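Local coordinates for protein trimeric intracellular cation channel type 1B.2 (Caenorhabditis elegans, PDB 5EIK) that forms a homotrimeric potassium channel of intracellular membranes that binds phosphatidylinositol 4,5-bisphosphate and may supply counter-ion current during calcium release, at residues Y30-A33 and A34-L38; T118-P121 and V122-L126; V128-E131 and V132-H136. All coordinates share one frame; numbering follows the deposited sequence.

How the contacts relate
Contact 1 lies on helix 30-47, while contacts 2 and 3 follow one another on helix 120-148; the two helices pack together. Contacts 1 and 3 have centres about 9 Å apart and share a probable hydrogen bond between Asp32 OD1 and Gln133 NE2 (2.8 Å), with Phe31 CE2 3.4 Å from Leu129 CD2. Contacts 1 and 2, about 12 Å apart between centres, meet where Ala34, Val37 and Leu38 pack on the backbone and side chain of Leu126. Contact 3 supplies Lys130 and Arg134 to the lipid site, where they hold a phosphate; contact 1 borders it through His35, whereas contact 2 lies about 15 Å from contact 3, centre to centre, at the start of helix 120-148.

Contact 1: Y30-A33 and A34-L38; sequences YFDA and AHYVL. With DMU (decyl-beta-D-maltopyranoside), chain L.
Val37 N donates to Ala33 O at 2.7 Å, the shortest of the four backbone bonds that join 30-33 to 34-38, and a straight one at 166°. The same oxygen is crowded by a methyl: CG2 of Val37 comes to 3.0 Å from Ala33 O. One residue earlier, Asp32 O accepts from Tyr36 N (2.9 Å) and also lies over one face of the Tyr36 ring, nearest CD2 and towards the rim. Tyr36 reaches this position because its CG turns beside the backbone N, anti to the carbonyl carbon (chi1 -59°), folding the ring back over the preceding turn. The ring then runs past Asp32, with Tyr36 CE2 3.8 Å from Asp32 CB, and ends close enough for a water to join the two polar ends. That water gives a hydrogen to Asp32 OD2 (2.5 Å) and takes one from Tyr36 OH (2.6 Å), a bridge likely to limit the rotation of both groups. These are the opening turns of transmembrane helix 1, and every bond of the run, including those from Ala34 N to Tyr30 O and His35 N to Phe31 O, follows the i to i+4 pattern of an alpha helix. The second carboxylate oxygen of Asp32 is engaged by Gln133 of helix 120-148, so a buried acid is held from two directions. His35 takes the other first torsion, CG anti to the backbone N (chi1 168°), which carries its imidazole away from Tyr36 to where NE2 bonds Ser70 O. Its CB meanwhile rests 3.4 Å from Asp32 O. Round the helix Tyr36 touches Leu97 and Val101 of helix 92-107, and Tyr30 OH lies 3.6 Å from O49 of a maltoside detergent.

Contact 2: T118-P121 and V122-L126; sequences TWFP and VKLGL. With DMU (decyl-beta-D-maltopyranoside), chain K.
Trp119 O receives two backbone N-H groups as helix 120-148 gets under way: Lys123 N at 3.0 Å in a straight bond (166°), and Val122 N at 2.8 Å in a weak, strongly bent one. Phe120 O and Pro121 O carry the pattern on, accepting from Leu124 N (2.8 Å) and Gly125 N respectively. A proline suits the first turn of a helix, where its missing N-H costs no helical bond and its ring fixes phi. Here that ring also meets the tryptophan, since Pro121 CD sits over one face of the indole, near its rim. From the next turn Val122 comes up at about a right angle to Trp119, its CG2 methyl 3.4 Å from CE3 on the six-membered ring, so the indole, on the surface of the molecule, touches both residues. Phe120 leans along the helix instead: its CG lies anti to the backbone N (chi1 -162°), and ring atom CE2 meets Leu124 CD1 at 3.7 Å. Lys123 runs out extended to a final bend that turns NZ, and only its CB comes close to the preceding turn, near Phe120 O. On another side of the helix Gly125, with no side chain, lets the decyl tail of a maltoside settle directly on the backbone, C40 lying 3.5 Å from Gly125 CA. The tail's presence there is consistent with a surface turned to lipid at this end of transmembrane helix 4. Before the helix, Thr118 OG1 is bonded back to Phe114 O of helix 112-117. After its first turn, Leu126 and Lys123 pack against Leu38, and Leu126 also against Ala34 and Val37, so the start of helix 120-148 lies against helix 30-47.

Contact 3: V128-E131 and V132-H136; sequences VLKE and VQRTH. With PT5 ([(2R)-1-octadecanoyloxy-3-[oxidanyl-[(1R,2R,3S,4R,5R,6S)-2,3,6-tris(oxidanyl)-4,5-diphosphonooxy-cyclohexyl]oxy-phospho ryl]oxy-propan-2-yl] (8Z)-icosa-5,8,11,14-tetraenoate), chain B.
Glu131 and Arg134 form a salt bridge, lying side by side and pointing the same way. NE of Arg134 meets Glu131 OE1 at 3.1 Å on its syn side, a weaker bond links NH2 to OE2, and the carboxylate and guanidinium planes are 22° apart. NH2 is shared with the phosphate: lipid atom O42 is gripped by Arg134 NH2 and by Lys130 NZ, each at 2.8 Å, and O43 by Arg134 NH1 (2.9 Å) and weakly by NH2. Lys130 gets there fully extended; Arg134 bends at CG-CD (chi3 -55°). Both cations gather round one PIP2 phosphate, while Glu131 holds the neighbouring NE/NH2 edge and probably limits its turning. A leucine in place of Arg134 would probably leave the Glu131 carboxylate without this partner and the phosphate without three of its bonds, one of them weak. Glu131 O accepts from Thr135 N and, on the opposite face, from its hydroxyl OG1; Arg134 N reaches Lys130 O. A water donates to Gln133 OE1 and weakly to Lys130 O; Gln133 NE2 bonds Asp32. Glu131 and Thr135 pack on helix 218-238, Arg134 on helix 194-209, and Leu129 and Val132 on Phe31 of helix 30-47.

Contact 1: Y30-A33 and A34-L38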
loop_
_atom_site.group_PDB
_atom_site.type_symbol
_atom_site.label_atom_id
_atom_site.label_comp_id
_atom_site.label_asym_id
_atom_site.label_seq_id
_atom_site.Cartn_x
_atom_site.Cartn_y
_atom_site.Cartn_z
ATOM N N TYR A 30 -1.409 -14.576 -28.061
ATOM C CA TYR A 30 -1.069 -13.399 -28.849
ATOM C C TYR A 30 -1.542 -12.044 -28.356
ATOM O O TYR A 30 -0.797 -11.059 -28.424
ATOM C CB TYR A 30 -1.503 -13.614 -30.298
ATOM C CG TYR A 30 -0.724 -14.731 -30.941
ATOM C CD1 TYR A 30 0.661 -14.645 -31.073
ATOM C CD2 TYR A 30 -1.354 -15.900 -31.363
ATOM C CE1 TYR A 30 1.404 -15.701 -31.603
ATOM C CE2 TYR A 30 -0.623 -16.959 -31.893
ATOM C CZ TYR A 30 0.756 -16.853 -32.009
ATOM O OH TYR A 30 1.494 -17.896 -32.525
ATOM N N PHE A 31 -2.766 -11.952 -27.870
ATOM C CA PHE A 31 -3.189 -10.658 -27.383
ATOM C C PHE A 31 -2.469 -10.384 -26.058
ATOM O O PHE A 31 -2.091 -9.247 -25.772
ATOM C CB PHE A 31 -4.707 -10.611 -27.239
ATOM C CG PHE A 31 -5.433 -10.570 -28.562
ATOM C CD1 PHE A 31 -5.638 -11.736 -29.300
ATOM C CD2 PHE A 31 -5.899 -9.360 -29.078
ATOM C CE1 PHE A 31 -6.297 -11.695 -30.530
ATOM C CE2 PHE A 31 -6.556 -9.306 -30.304
ATOM C CZ PHE A 31 -6.758 -10.477 -31.033
ATOM N N ASP A 32 -2.239 -11.438 -25.278
ATOM C CA ASP A 32 -1.532 -11.306 -24.004
ATOM C C ASP A 32 -0.082 -10.876 -24.226
ATOM O O ASP A 32 0.411 -9.951 -23.569
ATOM C CB ASP A 32 -1.557 -12.627 -23.220
ATOM C CG ASP A 32 -2.928 -12.934 -22.629
ATOM O OD1 ASP A 32 -3.753 -12.004 -22.529
ATOM O OD2 ASP A 32 -3.176 -14.094 -22.250
ATOM N N ALA A 33 0.592 -11.548 -25.155
ATOM C CA ALA A 33 1.977 -11.236 -25.470
ATOM C C ALA A 33 2.118 -9.774 -25.921
ATOM O O ALA A 33 3.099 -9.105 -25.591
ATOM C CB ALA A 33 2.492 -12.186 -26.557
ATOM N N ALA A 34 1.140 -9.280 -26.672
ATOM C CA ALA A 34 1.179 -7.899 -27.139
ATOM C C ALA A 34 1.203 -6.974 -25.926
ATOM O O ALA A 34 1.980 -6.021 -25.873
ATOM C CB ALA A 34 -0.045 -7.588 -28.012
ATOM N N HIS A 35 0.336 -7.257 -24.959
ATOM C CA HIS A 35 0.279 -6.465 -23.740
ATOM C C HIS A 35 1.618 -6.573 -22.978
ATOM O O HIS A 35 2.171 -5.563 -22.543
ATOM C CB HIS A 35 -0.885 -6.938 -22.864
ATOM C CG HIS A 35 -0.857 -6.385 -21.471
ATOM N ND1 HIS A 35 -1.014 -5.045 -21.198
ATOM C CD2 HIS A 35 -0.659 -6.993 -20.277
ATOM C CE1 HIS A 35 -0.910 -4.851 -19.897
ATOM N NE2 HIS A 35 -0.693 -6.015 -19.314
ATOM N N TYR A 36 2.145 -7.787 -22.831
ATOM C CA TYR A 36 3.419 -7.968 -22.135
ATOM C C TYR A 36 4.544 -7.202 -22.825
ATOM O O TYR A 36 5.337 -6.529 -22.161
ATOM C CB TYR A 36 3.814 -9.444 -22.053
ATOM C CG TYR A 36 2.808 -10.315 -21.353
ATOM C CD1 TYR A 36 2.094 -9.847 -20.246
ATOM C CD2 TYR A 36 2.559 -11.608 -21.803
ATOM C CE1 TYR A 36 1.149 -10.653 -19.614
ATOM C CE2 TYR A 36 1.625 -12.422 -21.181
ATOM C CZ TYR A 36 0.922 -11.941 -20.092
ATOM O OH TYR A 36 -0.016 -12.750 -19.504
ATOM N N VAL A 37 4.607 -7.311 -24.153
ATOM C CA VAL A 37 5.633 -6.617 -24.919
ATOM C C VAL A 37 5.569 -5.117 -24.682
ATOM O O VAL A 37 6.577 -4.496 -24.357
ATOM C CB VAL A 37 5.511 -6.888 -26.439
ATOM C CG1 VAL A 37 6.502 -6.025 -27.205
ATOM C CG2 VAL A 37 5.795 -8.345 -26.726
ATOM N N LEU A 38 4.389 -4.532 -24.837
ATOM C CA LEU A 38 4.246 -3.100 -24.625
ATOM C C LEU A 38 4.559 -2.717 -23.172
ATOM O O LEU A 38 5.194 -1.690 -22.910
ATOM C CB LEU A 38 2.834 -2.644 -25.022
ATOM C CG LEU A 38 2.570 -2.679 -26.539
ATOM C CD1 LEU A 38 1.115 -2.332 -26.863
ATOM C CD2 LEU A 38 3.503 -1.693 -27.216
HETATM C C1 DMU L . 2.231 -18.557 -36.507
HETATM C C2 DMU L . 1.415 -19.874 -36.386
HETATM C C3 DMU L . 2.367 -21.127 -36.510
HETATM C C4 DMU L . 3.587 -20.938 -35.576
HETATM O O5 DMU L . 4.294 -19.730 -35.910
HETATM C C6 DMU L . 3.457 -18.607 -35.562
HETATM O O7 DMU L . 1.684 -22.344 -36.108
HETATM O O16 DMU L . 4.205 -17.389 -35.692
HETATM C C18 DMU L . 4.848 -17.147 -34.421
HETATM C C19 DMU L . 5.579 -15.803 -34.499
HETATM C C22 DMU L . 6.343 -15.510 -33.202
HETATM C C25 DMU L . 6.573 -13.998 -33.135
HETATM C C28 DMU L . 7.800 -13.698 -32.280
HETATM C C31 DMU L . 8.424 -12.373 -32.740
HETATM C C34 DMU L . 8.288 -11.317 -31.630
HETATM C C37 DMU L . 7.537 -10.101 -32.179
HETATM C C40 DMU L . 8.388 -8.832 -32.023
HETATM C C43 DMU L . 7.803 -7.966 -30.907
HETATM O O49 DMU L . 1.389 -17.434 -36.137
HETATM O O55 DMU L . 0.440 -19.898 -37.452
HETATM C C57 DMU L . 4.536 -22.131 -35.692
HETATM O O61 DMU L . 5.288 -22.204 -34.471
HETATM C C5 DMU L . 0.011 -24.012 -36.901
HETATM C C7 DMU L . 0.899 -25.206 -36.352
HETATM C C8 DMU L . 1.887 -25.638 -37.509
HETATM C C9 DMU L . 2.733 -24.392 -37.905
HETATM O O1 DMU L . 1.798 -23.356 -38.289
HETATM C C10 DMU L . 0.967 -22.884 -37.229
HETATM O O2 DMU L . 2.796 -26.653 -37.036
HETATM O O3 DMU L . -0.710 -23.636 -35.650
HETATM O O4 DMU L . 0.075 -26.307 -35.958
HETATM C C11 DMU L . 3.657 -24.753 -39.042
HETATM O O6 DMU L . 4.491 -23.695 -39.366
HETATM O O HOH W 1 -1.141 -14.609 -20.886
#

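Contact 2: T118-P121 and V122-L126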
loop_
_atom_site.group_PDB
_atom_site.type_symbol
_atom_site.label_atom_id
_atom_site.label_comp_id
_atom_site.label_asym_id
_atom_site.label_seq_id
_atom_site.Cartn_x
_atom_site.Cartn_y
_atom_site.Cartn_z
ATOM N N THR A 118 9.677 -1.864 -31.503
ATOM C CA THR A 118 9.613 -0.410 -31.500
ATOM C C THR A 118 9.461 0.188 -32.896
ATOM O O THR A 118 9.366 1.402 -33.043
ATOM C CB THR A 118 10.844 0.199 -30.808
ATOM O OG1 THR A 118 12.038 -0.381 -31.346
ATOM C CG2 THR A 118 10.799 -0.071 -29.310
ATOM N N TRP A 119 9.441 -0.663 -33.918
ATOM C CA TRP A 119 9.261 -0.187 -35.285
ATOM C C TRP A 119 7.787 0.212 -35.372
ATOM O O TRP A 119 6.898 -0.634 -35.235
ATOM C CB TRP A 119 9.601 -1.309 -36.278
ATOM C CG TRP A 119 9.382 -0.959 -37.726
ATOM C CD1 TRP A 119 9.671 0.228 -38.337
ATOM C CD2 TRP A 119 8.878 -1.824 -38.750
ATOM N NE1 TRP A 119 9.380 0.157 -39.678
ATOM C CE2 TRP A 119 8.892 -1.092 -39.959
ATOM C CE3 TRP A 119 8.419 -3.148 -38.763
ATOM C CZ2 TRP A 119 8.463 -1.639 -41.173
ATOM C CZ3 TRP A 119 7.993 -3.694 -39.972
ATOM C CH2 TRP A 119 8.019 -2.936 -41.160
ATOM N N PHE A 120 7.536 1.500 -35.596
ATOM C CA PHE A 120 6.173 2.034 -35.631
ATOM C C PHE A 120 5.041 1.134 -36.135
ATOM O O PHE A 120 4.068 0.915 -35.425
ATOM C CB PHE A 120 6.129 3.353 -36.398
ATOM C CG PHE A 120 4.903 4.163 -36.113
ATOM C CD1 PHE A 120 4.665 4.655 -34.830
ATOM C CD2 PHE A 120 3.978 4.428 -37.116
ATOM C CE1 PHE A 120 3.526 5.405 -34.549
ATOM C CE2 PHE A 120 2.836 5.178 -36.845
ATOM C CZ PHE A 120 2.609 5.667 -35.556
ATOM N N PRO A 121 5.147 0.603 -37.362
ATOM C CA PRO A 121 4.066 -0.260 -37.858
ATOM C C PRO A 121 3.707 -1.388 -36.885
ATOM O O PRO A 121 2.532 -1.707 -36.692
ATOM C CB PRO A 121 4.630 -0.804 -39.173
ATOM C CG PRO A 121 5.557 0.293 -39.623
ATOM C CD PRO A 121 6.248 0.690 -38.338
ATOM N N VAL A 122 4.729 -1.985 -36.279
ATOM C CA VAL A 122 4.533 -3.082 -35.337
ATOM C C VAL A 122 3.972 -2.588 -34.005
ATOM O O VAL A 122 2.996 -3.146 -33.477
ATOM C CB VAL A 122 5.872 -3.834 -35.087
ATOM C CG1 VAL A 122 5.701 -4.894 -33.995
ATOM C CG2 VAL A 122 6.343 -4.483 -36.385
ATOM N N LYS A 123 4.588 -1.540 -33.465
ATOM C CA LYS A 123 4.144 -0.982 -32.201
ATOM C C LYS A 123 2.671 -0.623 -32.324
ATOM O O LYS A 123 1.909 -0.722 -31.361
ATOM C CB LYS A 123 4.962 0.264 -31.850
ATOM C CG LYS A 123 4.577 0.897 -30.521
ATOM C CD LYS A 123 5.545 1.999 -30.136
ATOM C CE LYS A 123 5.105 2.701 -28.859
ATOM N NZ LYS A 123 4.981 1.760 -27.711
ATOM N N LEU A 124 2.276 -0.226 -33.527
ATOM C CA LEU A 124 0.893 0.148 -33.787
ATOM C C LEU A 124 -0.007 -1.088 -33.790
ATOM O O LEU A 124 -1.127 -1.059 -33.272
ATOM C CB LEU A 124 0.807 0.879 -35.124
ATOM C CG LEU A 124 -0.469 1.670 -35.397
ATOM C CD1 LEU A 124 -0.092 3.022 -35.983
ATOM C CD2 LEU A 124 -1.381 0.889 -36.335
ATOM N N GLY A 125 0.490 -2.174 -34.366
ATOM C CA GLY A 125 -0.284 -3.399 -34.402
ATOM C C GLY A 125 -0.436 -3.960 -33.001
ATOM O O GLY A 125 -1.502 -4.455 -32.630
ATOM N N LEU A 126 0.633 -3.881 -32.215
ATOM C CA LEU A 126 0.597 -4.384 -30.852
ATOM C C LEU A 126 -0.401 -3.593 -30.016
ATOM O O LEU A 126 -1.147 -4.156 -29.217
ATOM C CB LEU A 126 1.986 -4.297 -30.228
ATOM C CG LEU A 126 3.038 -5.173 -30.906
ATOM C CD1 LEU A 126 4.414 -4.805 -30.397
ATOM C CD2 LEU A 126 2.731 -6.638 -30.650
HETATM C C1 DMU K . -7.145 -15.479 -31.953
HETATM C C2 DMU K . -8.107 -16.651 -32.279
HETATM C C3 DMU K . -8.770 -16.464 -33.734
HETATM C C4 DMU K . -7.700 -16.075 -34.734
HETATM O O5 DMU K . -7.058 -14.859 -34.328
HETATM C C6 DMU K . -6.244 -15.142 -33.169
HETATM O O7 DMU K . -9.401 -17.786 -34.355
HETATM O O16 DMU K . -5.441 -13.992 -32.857
HETATM C C18 DMU K . -4.253 -14.065 -33.659
HETATM C C19 DMU K . -3.384 -12.841 -33.358
HETATM C C22 DMU K . -2.609 -12.431 -34.603
HETATM C C25 DMU K . -2.688 -10.915 -34.743
HETATM C C28 DMU K . -2.001 -10.503 -36.046
HETATM C C31 DMU K . -1.783 -8.991 -36.066
HETATM C C34 DMU K . -0.366 -8.675 -35.568
HETATM C C37 DMU K . 0.093 -7.319 -36.122
HETATM C C40 DMU K . 0.974 -6.612 -35.084
HETATM C C43 DMU K . 2.440 -7.009 -35.305
HETATM O O49 DMU K . -6.311 -15.866 -30.859
HETATM O O55 DMU K . -9.117 -16.688 -31.247
HETATM C C57 DMU K . -8.343 -15.874 -36.105
HETATM O O61 DMU K . -7.325 -15.762 -37.103
HETATM C C5 DMU K . -11.267 -19.207 -33.731
HETATM C C7 DMU K . -11.905 -19.418 -35.113
HETATM C C8 DMU K . -12.907 -18.380 -35.438
HETATM C C9 DMU K . -12.257 -16.981 -35.336
HETATM O O1 DMU K . -11.685 -16.797 -34.062
HETATM C C10 DMU K . -10.682 -17.804 -33.655
HETATM O O2 DMU K . -13.347 -18.569 -36.731
HETATM O O3 DMU K . -10.277 -20.139 -33.454
HETATM O O4 DMU K . -12.558 -20.719 -35.165
HETATM C C11 DMU K . -13.243 -15.857 -35.656
HETATM O O6 DMU K . -12.583 -14.590 -35.684
#

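Contact 3: V128-E131 and V132-H136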
loop_
_atom_site.group_PDB
_atom_site.type_symbol
_atom_site.label_atom_id
_atom_site.label_comp_id
_atom_site.label_asym_id
_atom_site.label_seq_id
_atom_site.Cartn_x
_atom_site.Cartn_y
_atom_site.Cartn_z
ATOM N N VAL A 128 -3.097 -2.169 -30.950
ATOM C CA VAL A 128 -4.465 -2.551 -31.273
ATOM C C VAL A 128 -4.831 -3.794 -30.483
ATOM O O VAL A 128 -5.870 -3.827 -29.815
ATOM C CB VAL A 128 -4.635 -2.815 -32.792
ATOM C CG1 VAL A 128 -6.012 -3.385 -33.083
ATOM C CG2 VAL A 128 -4.462 -1.504 -33.556
ATOM N N LEU A 129 -3.971 -4.809 -30.541
ATOM C CA LEU A 129 -4.226 -6.044 -29.810
ATOM C C LEU A 129 -4.348 -5.768 -28.311
ATOM O O LEU A 129 -5.198 -6.350 -27.632
ATOM C CB LEU A 129 -3.109 -7.062 -30.047
ATOM C CG LEU A 129 -2.830 -7.468 -31.499
ATOM C CD1 LEU A 129 -1.787 -8.572 -31.514
ATOM C CD2 LEU A 129 -4.102 -7.944 -32.174
ATOM N N LYS A 130 -3.504 -4.880 -27.791
ATOM C CA LYS A 130 -3.557 -4.571 -26.372
ATOM C C LYS A 130 -4.900 -3.951 -25.987
ATOM O O LYS A 130 -5.472 -4.283 -24.947
ATOM C CB LYS A 130 -2.430 -3.618 -25.969
ATOM C CG LYS A 130 -2.449 -3.300 -24.480
ATOM C CD LYS A 130 -1.527 -2.167 -24.122
ATOM C CE LYS A 130 -1.752 -1.727 -22.683
ATOM N NZ LYS A 130 -1.061 -0.433 -22.399
ATOM N N GLU A 131 -5.406 -3.047 -26.820
ATOM C CA GLU A 131 -6.683 -2.423 -26.508
ATOM C C GLU A 131 -7.803 -3.466 -26.487
ATOM O O GLU A 131 -8.725 -3.383 -25.680
ATOM C CB GLU A 131 -6.986 -1.294 -27.497
ATOM C CG GLU A 131 -6.048 -0.101 -27.351
ATOM C CD GLU A 131 -5.895 0.351 -25.900
ATOM O OE1 GLU A 131 -6.921 0.509 -25.199
ATOM O OE2 GLU A 131 -4.748 0.554 -25.453
ATOM N N VAL A 132 -7.719 -4.458 -27.363
ATOM C CA VAL A 132 -8.727 -5.502 -27.374
ATOM C C VAL A 132 -8.660 -6.237 -26.036
ATOM O O VAL A 132 -9.681 -6.520 -25.422
ATOM C CB VAL A 132 -8.483 -6.510 -28.524
ATOM C CG1 VAL A 132 -9.326 -7.782 -28.319
ATOM C CG2 VAL A 132 -8.833 -5.854 -29.857
ATOM N N GLN A 133 -7.448 -6.525 -25.576
ATOM C CA GLN A 133 -7.265 -7.238 -24.321
ATOM C C GLN A 133 -7.710 -6.421 -23.095
ATOM O O GLN A 133 -8.274 -6.964 -22.140
ATOM C CB GLN A 133 -5.796 -7.670 -24.188
ATOM C CG GLN A 133 -5.564 -8.766 -23.158
ATOM C CD GLN A 133 -4.523 -8.371 -22.134
ATOM O OE1 GLN A 133 -4.405 -7.191 -21.790
ATOM N NE2 GLN A 133 -3.769 -9.349 -21.631
ATOM N N ARG A 134 -7.468 -5.118 -23.121
ATOM C CA ARG A 134 -7.877 -4.256 -22.019
ATOM C C ARG A 134 -9.399 -4.303 -21.841
ATOM O O ARG A 134 -9.904 -4.383 -20.713
ATOM C CB ARG A 134 -7.455 -2.811 -22.277
ATOM C CG ARG A 134 -7.815 -1.874 -21.128
ATOM C CD ARG A 134 -7.827 -0.424 -21.571
ATOM N NE ARG A 134 -6.564 -0.025 -22.187
ATOM C CZ ARG A 134 -5.465 0.306 -21.516
ATOM N NH1 ARG A 134 -5.462 0.294 -20.188
ATOM N NH2 ARG A 134 -4.367 0.647 -22.175
ATOM N N THR A 135 -10.122 -4.239 -22.958
ATOM C CA THR A 135 -11.581 -4.267 -22.929
ATOM C C THR A 135 -12.059 -5.537 -22.249
ATOM O O THR A 135 -13.008 -5.517 -21.465
ATOM C CB THR A 135 -12.168 -4.210 -24.341
ATOM O OG1 THR A 135 -11.714 -3.018 -24.996
ATOM C CG2 THR A 135 -13.683 -4.183 -24.279
ATOM N N HIS A 136 -11.395 -6.646 -22.549
ATOM C CA HIS A 136 -11.740 -7.921 -21.934
ATOM C C HIS A 136 -11.442 -7.909 -20.432
ATOM O O HIS A 136 -12.178 -8.508 -19.653
ATOM C CB HIS A 136 -10.948 -9.060 -22.584
ATOM C CG HIS A 136 -11.055 -10.357 -21.845
ATOM N ND1 HIS A 136 -12.133 -11.204 -21.979
ATOM C CD2 HIS A 136 -10.240 -10.927 -20.924
ATOM C CE1 HIS A 136 -11.978 -12.241 -21.173
ATOM N NE2 HIS A 136 -10.838 -12.095 -20.522
HETATM O O12 PT5 B . -4.104 8.658 -15.020
HETATM P P1 PT5 B . -3.547 7.597 -14.084
HETATM O O13 PT5 B . -4.730 6.529 -13.393
HETATM O O11 PT5 B . -2.737 8.181 -12.783
HETATM O O6 PT5 B . -0.701 7.065 -16.706
HETATM O O1 PT5 B . -2.542 6.589 -14.769
HETATM C C1 PT5 B . -2.775 6.066 -16.082
HETATM C C6 PT5 B . -1.400 5.820 -16.634
HETATM C C2 PT5 B . -3.598 4.723 -16.088
HETATM O O2 PT5 B . -2.964 3.753 -15.233
HETATM C C3 PT5 B . -3.641 4.117 -17.524
HETATM O O3 PT5 B . -4.291 2.855 -17.447
HETATM C C4 PT5 B . -2.265 3.915 -18.108
HETATM O O4 PT5 B . -2.369 3.584 -19.460
HETATM P P4 PT5 B . -1.907 2.115 -19.994
HETATM O O41 PT5 B . -0.385 1.743 -19.600
HETATM O O42 PT5 B . -2.046 2.036 -21.603
HETATM O O43 PT5 B . -2.800 1.080 -19.363
HETATM C C5 PT5 B . -1.396 5.186 -18.030
HETATM O O5 PT5 B . -0.059 4.813 -18.357
HETATM P P5 PT5 B . 0.497 5.337 -19.804
HETATM O O52 PT5 B . -0.650 5.899 -20.755
HETATM O O51 PT5 B . 1.698 6.477 -19.512
HETATM O O53 PT5 B . 1.238 3.943 -20.332
HETATM C C7 PT5 B . -4.377 5.637 -12.299
HETATM C C8 PT5 B . -5.534 5.699 -11.285
HETATM C C9 PT5 B . -5.342 6.745 -10.139
HETATM O O16 PT5 B . -5.704 4.355 -10.687
HETATM C C10 PT5 B . -6.774 3.631 -11.130
HETATM O O17 PT5 B . -6.790 3.014 -12.182
HETATM O O18 PT5 B . -5.572 6.080 -8.822
HETATM C C11 PT5 B . -5.942 6.810 -7.644
HETATM O O19 PT5 B . -6.525 7.932 -7.620
HETATM C C12 PT5 B . -7.972 3.652 -10.180
HETATM C C13 PT5 B . -8.546 2.292 -9.707
HETATM C C14 PT5 B . -9.783 2.501 -8.803
HETATM C C15 PT5 B . -9.479 2.301 -7.307
HETATM C C16 PT5 B . -10.756 2.292 -6.416
HETATM C C17 PT5 B . -10.561 3.007 -5.042
HETATM C C18 PT5 B . -11.187 2.251 -3.867
HETATM C C19 PT5 B . -10.785 2.297 -2.681
HETATM C C20 PT5 B . -9.545 1.933 -1.848
HETATM C C21 PT5 B . -8.558 3.090 -1.548
HETATM C C22 PT5 B . -7.210 2.598 -0.987
HETATM C C23 PT5 B . -6.688 3.471 0.172
HETATM C C24 PT5 B . -6.268 2.648 1.409
HETATM C C31 PT5 B . -5.552 6.072 -6.360
HETATM C C32 PT5 B . -6.597 4.995 -5.947
HETATM C C33 PT5 B . -6.154 4.145 -4.719
HETATM C C34 PT5 B . -5.440 2.817 -5.076
HETATM C C35 PT5 B . -4.839 1.904 -3.897
HETATM C C36 PT5 B . -3.502 1.906 -3.554
HETATM C C37 PT5 B . -3.108 1.722 -2.072
HETATM C C38 PT5 B . -1.986 0.811 -2.056
HETATM C C39 PT5 B . -0.578 1.102 -1.783
HETATM C C40 PT5 B . 0.245 1.853 -2.781
HETATM C C25 PT5 B . -4.731 2.485 1.507
HETATM C C26 PT5 B . -4.311 1.475 2.587
HETATM C C41 PT5 B . 0.631 3.299 -2.444
HETATM C C42 PT5 B . 1.330 4.013 -3.607
HETATM C C43 PT5 B . 0.363 4.777 -4.519
HETATM O O HOH W 2 -4.432 -4.501 -21.808
#